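Gingipain R2 Pro-Domain (Porphyromonas gingivalis, PDB 4IEF) probably keeps the Arg-specific cysteine protease gingipain R2 latent and assists its folding, as the N-terminal prodomain of the zymogen. Local coordinates at residues A[12-23]-A[27-39]. Residues are numbered along the deposited sequence; the frame is centred on the assembly and turned at random.
Sequences RNPQVRLLSAEQ and KVQFRMDNLQFTG
Arg17 and Gln29 form an antiparallel hydrogen-bonded pair, Gln29 N giving to Arg17 O at 2.9 Å and Arg17 N to Gln29 O at 3.1 Å, between strand 17-22 and residues 27-31 of strand 25-31, whose axes run at 154°. Further along, Leu19 and Ser20 both face Lys27, a classic beta bulge: Lys27 O takes Leu19 N at 2.8 Å and, weakly, Ser20 N, while Lys27 N gives back to Ser20 O in a nearly straight bond. Arg17 CG sits between backbone N and carbonyl carbon (chi1 65°), and the chain, extended as far as NE, runs beside Gln29. Gln29 NE2 lies over the centre of the Arg17 guanidinium, 3.2 Å from CZ, a packing contact between donors. The same NE2 lies over the rim of the Arg31 guanidinium, turned 79° from that of Arg17; Arg31 NE is salt-bridged to Glu168. On the face carrying Leu18 and Val28, Leu18 CD1 nears Val28 CG2; just before the strand, Val16 CG2 packs on Phe30 CD2 at 3.8 Å. Asn13 ND2 donates to Arg31 O, while Asn13 OD1 accepts from Gln15 N, an Asx turn. Gln15 NE2 reaches the anti lone pair of Asp33 OD2 at 3.0 Å; Asp33 OD1 is hydrogen-bonded to Thr53 OG1. This is a bulged beta hairpin, its strand 25-31 pairing in turn with 162-176 in the prodomain's antiparallel sheet.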
ATOM      1  N   ARG A  12       4.350 -15.323  -7.534  1.00 44.07           N
ATOM      2  CA  ARG A  12       4.490 -14.947  -8.939  1.00 43.96           C
ATOM      3  C   ARG A  12       4.768 -16.163  -9.809  1.00 46.90           C
ATOM      4  O   ARG A  12       5.613 -16.986  -9.450  1.00 47.23           O
ATOM      5  CB  ARG A  12       5.619 -13.922  -9.120  1.00 46.36           C
ATOM      6  CG  ARG A  12       5.494 -13.109 -10.401  1.00 57.73           C
ATOM      7  CD  ARG A  12       6.804 -12.467 -10.806  1.00 67.94           C
ATOM      8  NE  ARG A  12       7.403 -13.126 -11.970  1.00 76.55           N
ATOM      9  CZ  ARG A  12       8.494 -13.887 -11.930  1.00 88.71           C
ATOM     10  NH1 ARG A  12       8.968 -14.434 -13.040  1.00 74.87           N
ATOM     11  NH2 ARG A  12       9.125 -14.097 -10.781  1.00 75.47           N
ATOM     12  N   ASN A  13       4.073 -16.263 -10.961  1.00 42.31           N
ATOM     13  CA  ASN A  13       4.276 -17.363 -11.906  1.00 42.11           C
ATOM     14  C   ASN A  13       5.551 -17.074 -12.719  1.00 47.85           C
ATOM     15  O   ASN A  13       5.589 -16.070 -13.441  1.00 48.21           O
ATOM     16  CB  ASN A  13       3.048 -17.563 -12.803  1.00 38.55           C
ATOM     17  CG  ASN A  13       3.050 -18.825 -13.643  1.00 47.44           C
ATOM     18  OD1 ASN A  13       4.076 -19.291 -14.145  1.00 40.00           O
ATOM     19  ND2 ASN A  13       1.875 -19.368 -13.878  1.00 41.17           N
ATOM     20  N   PRO A  14       6.615 -17.910 -12.586  1.00 45.35           N
ATOM     21  CA  PRO A  14       7.873 -17.626 -13.308  1.00 46.11           C
ATOM     22  C   PRO A  14       7.810 -17.928 -14.800  1.00 49.95           C
ATOM     23  O   PRO A  14       8.667 -17.464 -15.553  1.00 50.18           O
ATOM     24  CB  PRO A  14       8.901 -18.543 -12.624  1.00 48.70           C
ATOM     25  CG  PRO A  14       8.198 -19.152 -11.441  1.00 52.91           C
ATOM     26  CD  PRO A  14       6.743 -19.129 -11.764  1.00 47.10           C
ATOM     27  N   GLN A  15       6.810 -18.718 -15.220  1.00 45.75           N
ATOM     28  CA  GLN A  15       6.628 -19.136 -16.607  1.00 45.26           C
ATOM     29  C   GLN A  15       5.876 -18.060 -17.431  1.00 47.65           C
ATOM     30  O   GLN A  15       5.865 -18.136 -18.664  1.00 47.13           O
ATOM     31  CB  GLN A  15       5.924 -20.498 -16.662  1.00 46.12           C
ATOM     32  CG  GLN A  15       6.753 -21.627 -16.048  1.00 54.37           C
ATOM     33  CD  GLN A  15       6.351 -22.992 -16.547  1.00 71.42           C
ATOM     34  OE1 GLN A  15       6.569 -23.345 -17.711  1.00 67.22           O
ATOM     35  NE2 GLN A  15       5.807 -23.814 -15.657  1.00 60.56           N
ATOM     36  N   VAL A  16       5.302 -17.040 -16.758  1.00 43.24           N
ATOM     37  CA  VAL A  16       4.637 -15.915 -17.426  1.00 42.59           C
ATOM     38  C   VAL A  16       5.737 -14.923 -17.830  1.00 47.73           C
ATOM     39  O   VAL A  16       6.457 -14.417 -16.964  1.00 48.20           O
ATOM     40  CB  VAL A  16       3.508 -15.271 -16.568  1.00 44.77           C
ATOM     41  CG1 VAL A  16       2.919 -14.036 -17.253  1.00 43.94           C
ATOM     42  CG2 VAL A  16       2.411 -16.288 -16.280  1.00 44.00           C
ATOM     43  N   ARG A  17       5.918 -14.717 -19.152  1.00 45.01           N
ATOM     44  CA  ARG A  17       6.968 -13.836 -19.672  1.00 45.75           C
ATOM     45  C   ARG A  17       6.513 -12.987 -20.863  1.00 48.14           C
ATOM     46  O   ARG A  17       5.656 -13.407 -21.643  1.00 47.08           O
ATOM     47  CB  ARG A  17       8.240 -14.631 -20.046  1.00 47.82           C
ATOM     48  CG  ARG A  17       8.116 -15.644 -21.192  1.00 60.48           C
ATOM     49  CD  ARG A  17       9.497 -16.116 -21.620  1.00 73.17           C
ATOM     50  NE  ARG A  17       9.469 -16.947 -22.827  1.00 83.30           N
ATOM     51  CZ  ARG A  17       9.734 -18.250 -22.853  1.00 97.62           C
ATOM     52  NH1 ARG A  17      10.030 -18.899 -21.733  1.00 84.45           N
ATOM     53  NH2 ARG A  17       9.686 -18.920 -23.997  1.00 83.22           N
ATOM     54  N   LEU A  18       7.111 -11.782 -20.982  1.00 44.27           N
ATOM     55  CA  LEU A  18       6.883 -10.829 -22.062  1.00 43.56           C
ATOM     56  C   LEU A  18       7.724 -11.267 -23.260  1.00 46.70           C
ATOM     57  O   LEU A  18       8.952 -11.215 -23.192  1.00 46.19           O
ATOM     58  CB  LEU A  18       7.242  -9.396 -21.591  1.00 43.37           C
ATOM     59  CG  LEU A  18       7.127  -8.268 -22.618  1.00 48.12           C
ATOM     60  CD1 LEU A  18       5.683  -7.809 -22.788  1.00 47.50           C
ATOM     61  CD2 LEU A  18       8.004  -7.096 -22.220  1.00 50.35           C
ATOM     62  N   LEU A  19       7.069 -11.742 -24.329  1.00 44.43           N
ATOM     63  CA  LEU A  19       7.763 -12.207 -25.536  1.00 45.86           C
ATOM     64  C   LEU A  19       8.213 -11.038 -26.402  1.00 51.96           C
ATOM     65  O   LEU A  19       9.354 -11.034 -26.860  1.00 52.48           O
ATOM     66  CB  LEU A  19       6.902 -13.178 -26.371  1.00 45.47           C
ATOM     67  CG  LEU A  19       6.577 -14.550 -25.759  1.00 49.46           C
ATOM     68  CD1 LEU A  19       5.726 -15.365 -26.704  1.00 49.80           C
ATOM     69  CD2 LEU A  19       7.834 -15.350 -25.449  1.00 50.82           C
ATOM     70  N   SER A  20       7.319 -10.058 -26.635  1.00 50.27           N
ATOM     71  CA  SER A  20       7.596  -8.873 -27.455  1.00 51.90           C
ATOM     72  C   SER A  20       6.901  -7.629 -26.898  1.00 56.64           C
ATOM     73  O   SER A  20       5.853  -7.738 -26.257  1.00 55.00           O
ATOM     74  CB  SER A  20       7.151  -9.095 -28.900  1.00 56.05           C
ATOM     75  OG  SER A  20       7.740 -10.249 -29.477  1.00 67.92           O
ATOM     76  N   ALA A  21       7.493  -6.449 -27.160  1.00 55.19           N
ATOM     77  CA  ALA A  21       6.974  -5.139 -26.767  1.00 54.73           C
ATOM     78  C   ALA A  21       7.492  -4.069 -27.728  1.00 60.48           C
ATOM     79  O   ALA A  21       8.698  -3.823 -27.807  1.00 61.18           O
ATOM     80  CB  ALA A  21       7.352  -4.813 -25.328  1.00 54.68           C
ATOM     81  N   GLU A  22       6.570  -3.503 -28.512  1.00 57.89           N
ATOM     82  CA  GLU A  22       6.814  -2.450 -29.500  1.00 59.35           C
ATOM     83  C   GLU A  22       5.774  -1.368 -29.272  1.00 62.37           C
ATOM     84  O   GLU A  22       4.581  -1.654 -29.360  1.00 61.30           O
ATOM     85  CB  GLU A  22       6.752  -3.018 -30.933  1.00 61.66           C
ATOM     86  CG  GLU A  22       8.033  -3.700 -31.385  1.00 74.24           C
ATOM     87  CD  GLU A  22       8.975  -2.809 -32.172  1.00 98.21           C
ATOM     88  OE1 GLU A  22       9.000  -2.928 -33.417  1.00 90.38           O
ATOM     89  OE2 GLU A  22       9.685  -1.988 -31.546  1.00 92.91           O
ATOM     90  N   GLN A  23       6.221  -0.137 -28.947  1.00 59.49           N
ATOM     91  CA  GLN A  23       5.404   1.036 -28.586  1.00 59.01           C
ATOM     92  C   GLN A  23       4.330   0.626 -27.540  1.00 61.61           C
ATOM     93  O   GLN A  23       4.702   0.330 -26.402  1.00 61.02           O
ATOM     94  CB  GLN A  23       4.824   1.829 -29.797  1.00 61.32           C
ATOM     95  CG  GLN A  23       4.224   1.053 -30.983  1.00 79.17           C
ATOM     96  CD  GLN A  23       2.724   1.215 -31.102  1.00 97.20           C
ATOM     97  OE1 GLN A  23       1.948   0.314 -30.760  1.00 89.97           O
ATOM     98  NE2 GLN A  23       2.281   2.355 -31.618  1.00 89.80           N
ATOM     99  N   LYS A  27       3.265  -8.674 -26.507  1.00 40.39           N
ATOM    100  CA  LYS A  27       3.060 -10.114 -26.675  1.00 39.95           C
ATOM    101  C   LYS A  27       3.394 -10.785 -25.347  1.00 43.98           C
ATOM    102  O   LYS A  27       4.547 -10.741 -24.905  1.00 44.88           O
ATOM    103  CB  LYS A  27       3.911 -10.661 -27.830  1.00 42.75           C
ATOM    104  CG  LYS A  27       3.260 -11.799 -28.598  1.00 52.26           C
ATOM    105  CD  LYS A  27       4.093 -12.175 -29.819  1.00 62.83           C
ATOM    106  CE  LYS A  27       3.769 -13.553 -30.328  1.00 72.33           C
ATOM    107  NZ  LYS A  27       4.718 -13.975 -31.390  1.00 83.62           N
ATOM    108  N   VAL A  28       2.367 -11.324 -24.667  1.00 38.68           N
ATOM    109  CA  VAL A  28       2.529 -11.929 -23.344  1.00 37.29           C
ATOM    110  C   VAL A  28       2.241 -13.433 -23.428  1.00 41.04           C
ATOM    111  O   VAL A  28       1.214 -13.854 -23.971  1.00 40.33           O
ATOM    112  CB  VAL A  28       1.661 -11.228 -22.252  1.00 39.53           C
ATOM    113  CG1 VAL A  28       1.936 -11.805 -20.860  1.00 38.45           C
ATOM    114  CG2 VAL A  28       1.878  -9.713 -22.247  1.00 39.37           C
ATOM    115  N   GLN A  29       3.163 -14.231 -22.877  1.00 36.70           N
ATOM    116  CA  GLN A  29       3.052 -15.675 -22.815  1.00 35.69           C
ATOM    117  C   GLN A  29       2.697 -16.125 -21.403  1.00 36.60           C
ATOM    118  O   GLN A  29       3.335 -15.724 -20.427  1.00 36.82           O
ATOM    119  CB  GLN A  29       4.363 -16.343 -23.279  1.00 38.31           C
ATOM    120  CG  GLN A  29       4.479 -17.832 -22.921  1.00 51.18           C
ATOM    121  CD  GLN A  29       5.756 -18.456 -23.412  1.00 74.46           C
ATOM    122  OE1 GLN A  29       5.969 -18.624 -24.611  1.00 72.67           O
ATOM    123  NE2 GLN A  29       6.630 -18.826 -22.486  1.00 64.94           N
ATOM    124  N   PHE A  30       1.676 -16.968 -21.310  1.00 30.80           N
ATOM    125  CA  PHE A  30       1.269 -17.626 -20.079  1.00 28.82           C
ATOM    126  C   PHE A  30       1.605 -19.095 -20.215  1.00 33.23           C
ATOM    127  O   PHE A  30       1.370 -19.689 -21.277  1.00 32.49           O
ATOM    128  CB  PHE A  30      -0.236 -17.442 -19.782  1.00 28.64           C
ATOM    129  CG  PHE A  30      -0.775 -18.434 -18.771  1.00 29.05           C
ATOM    130  CD1 PHE A  30      -1.246 -19.683 -19.176  1.00 30.93           C
ATOM    131  CD2 PHE A  30      -0.761 -18.143 -17.409  1.00 29.95           C
ATOM    132  CE1 PHE A  30      -1.668 -20.630 -18.234  1.00 30.97           C
ATOM    133  CE2 PHE A  30      -1.222 -19.079 -16.469  1.00 31.51           C
ATOM    134  CZ  PHE A  30      -1.669 -20.312 -16.888  1.00 29.59           C
ATOM    135  N   ARG A  31       2.105 -19.690 -19.136  1.00 29.54           N
ATOM    136  CA  ARG A  31       2.350 -21.120 -19.061  1.00 30.10           C
ATOM    137  C   ARG A  31       1.855 -21.609 -17.709  1.00 33.33           C
ATOM    138  O   ARG A  31       2.073 -20.938 -16.694  1.00 30.82           O
ATOM    139  CB  ARG A  31       3.818 -21.470 -19.315  1.00 32.45           C
ATOM    140  CG  ARG A  31       4.153 -21.605 -20.796  1.00 42.93           C
ATOM    141  CD  ARG A  31       5.634 -21.817 -21.022  1.00 47.26           C
ATOM    142  NE  ARG A  31       5.923 -22.105 -22.425  1.00 52.07           N
ATOM    143  CZ  ARG A  31       7.145 -22.188 -22.942  1.00 59.63           C
ATOM    144  NH1 ARG A  31       8.212 -21.985 -22.178  1.00 46.25           N
ATOM    145  NH2 ARG A  31       7.310 -22.462 -24.228  1.00 40.86           N
ATOM    146  N   MET A  32       1.115 -22.735 -17.710  1.00 30.36           N
ATOM    147  CA  MET A  32       0.555 -23.329 -16.495  1.00 29.15           C
ATOM    148  C   MET A  32       1.683 -23.771 -15.553  1.00 34.04           C
ATOM    149  O   MET A  32       2.613 -24.458 -15.975  1.00 34.22           O
ATOM    150  CB  MET A  32      -0.377 -24.510 -16.832  1.00 31.00           C
ATOM    151  CG  MET A  32      -1.091 -25.098 -15.608  1.00 33.02           C
ATOM    152  SD  MET A  32      -2.107 -23.902 -14.695  1.00 34.14           S
ATOM    153  CE  MET A  32      -3.600 -23.940 -15.687  1.00 30.36           C
ATOM    154  N   ASP A  33       1.591 -23.358 -14.285  1.00 30.36           N
ATOM    155  CA  ASP A  33       2.604 -23.685 -13.298  1.00 30.07           C
ATOM    156  C   ASP A  33       1.953 -24.169 -12.010  1.00 33.95           C
ATOM    157  O   ASP A  33       1.046 -23.516 -11.487  1.00 33.83           O
ATOM    158  CB  ASP A  33       3.513 -22.469 -13.041  1.00 31.03           C
ATOM    159  CG  ASP A  33       4.720 -22.788 -12.181  1.00 34.51           C
ATOM    160  OD1 ASP A  33       4.678 -22.492 -10.971  1.00 32.98           O
ATOM    161  OD2 ASP A  33       5.699 -23.341 -12.717  1.00 39.03           O
ATOM    162  N   ASN A  34       2.427 -25.326 -11.513  1.00 30.39           N
ATOM    163  CA  ASN A  34       2.010 -25.998 -10.273  1.00 29.76           C
ATOM    164  C   ASN A  34       0.463 -26.118 -10.138  1.00 31.82           C
ATOM    165  O   ASN A  34      -0.102 -25.786  -9.094  1.00 31.27           O
ATOM    166  CB  ASN A  34       2.625 -25.278  -9.048  1.00 30.46           C
ATOM    167  CG  ASN A  34       2.559 -26.048  -7.746  1.00 41.47           C
ATOM    168  OD1 ASN A  34       2.589 -27.277  -7.707  1.00 36.19           O
ATOM    169  ND2 ASN A  34       2.482 -25.332  -6.648  1.00 33.20           N
ATOM    170  N   LEU A  35      -0.211 -26.605 -11.193  1.00 28.93           N
ATOM    171  CA  LEU A  35      -1.664 -26.805 -11.140  1.00 28.29           C
ATOM    172  C   LEU A  35      -2.001 -27.930 -10.151  1.00 34.12           C
ATOM    173  O   LEU A  35      -1.517 -29.049 -10.296  1.00 34.81           O
ATOM    174  CB  LEU A  35      -2.270 -27.101 -12.523  1.00 27.94           C
ATOM    175  CG  LEU A  35      -3.773 -27.453 -12.535  1.00 30.66           C
ATOM    176  CD1 LEU A  35      -4.643 -26.216 -12.321  1.00 28.54           C
ATOM    177  CD2 LEU A  35      -4.148 -28.162 -13.818  1.00 31.62           C
ATOM    178  N   GLN A  36      -2.800 -27.606  -9.127  1.00 31.43           N
ATOM    179  CA  GLN A  36      -3.225 -28.557  -8.088  1.00 31.53           C
ATOM    180  C   GLN A  36      -4.742 -28.532  -7.923  1.00 33.22           C
ATOM    181  O   GLN A  36      -5.386 -27.542  -8.274  1.00 32.31           O
ATOM    182  CB  GLN A  36      -2.548 -28.260  -6.726  1.00 32.89           C
ATOM    183  CG  GLN A  36      -1.025 -28.098  -6.790  1.00 53.41           C
ATOM    184  CD  GLN A  36      -0.239 -28.916  -5.798  1.00 80.04           C
ATOM    185  OE1 GLN A  36       0.517 -28.371  -4.992  1.00 78.30           O
ATOM    186  NE2 GLN A  36      -0.312 -30.241  -5.910  1.00 73.58           N
ATOM    187  N   PHE A  37      -5.301 -29.613  -7.363  1.00 28.16           N
ATOM    188  CA  PHE A  37      -6.732 -29.744  -7.107  1.00 27.50           C
ATOM    189  C   PHE A  37      -6.940 -30.153  -5.657  1.00 33.10           C
ATOM    190  O   PHE A  37      -6.328 -31.115  -5.192  1.00 34.60           O
ATOM    191  CB  PHE A  37      -7.380 -30.752  -8.077  1.00 29.45           C
ATOM    192  CG  PHE A  37      -7.342 -30.329  -9.525  1.00 30.96           C
ATOM    193  CD1 PHE A  37      -6.317 -30.757 -10.367  1.00 34.94           C
ATOM    194  CD2 PHE A  37      -8.329 -29.504 -10.051  1.00 31.98           C
ATOM    195  CE1 PHE A  37      -6.280 -30.358 -11.710  1.00 35.58           C
ATOM    196  CE2 PHE A  37      -8.289 -29.103 -11.387  1.00 34.87           C
ATOM    197  CZ  PHE A  37      -7.261 -29.529 -12.208  1.00 33.89           C
ATOM    198  N   THR A  38      -7.759 -29.385  -4.933  1.00 29.30           N
ATOM    199  CA  THR A  38      -8.090 -29.627  -3.525  1.00 28.52           C
ATOM    200  C   THR A  38      -9.526 -30.161  -3.456  1.00 31.25           C
ATOM    201  O   THR A  38     -10.457 -29.511  -3.938  1.00 30.71           O
ATOM    202  CB  THR A  38      -7.886 -28.336  -2.701  1.00 37.44           C
ATOM    203  OG1 THR A  38      -6.571 -27.832  -2.937  1.00 44.18           O
ATOM    204  CG2 THR A  38      -8.092 -28.543  -1.204  1.00 35.80           C
ATOM    205  N   GLY A  39      -9.678 -31.345  -2.881  1.00 27.69           N
ATOM    206  CA  GLY A  39     -10.973 -31.988  -2.703  1.00 27.11           C
ATOM    207  C   GLY A  39     -11.782 -31.319  -1.609  1.00 29.99           C
ATOM    208  O   GLY A  39     -11.290 -31.136  -0.493  1.00 28.58           O
TER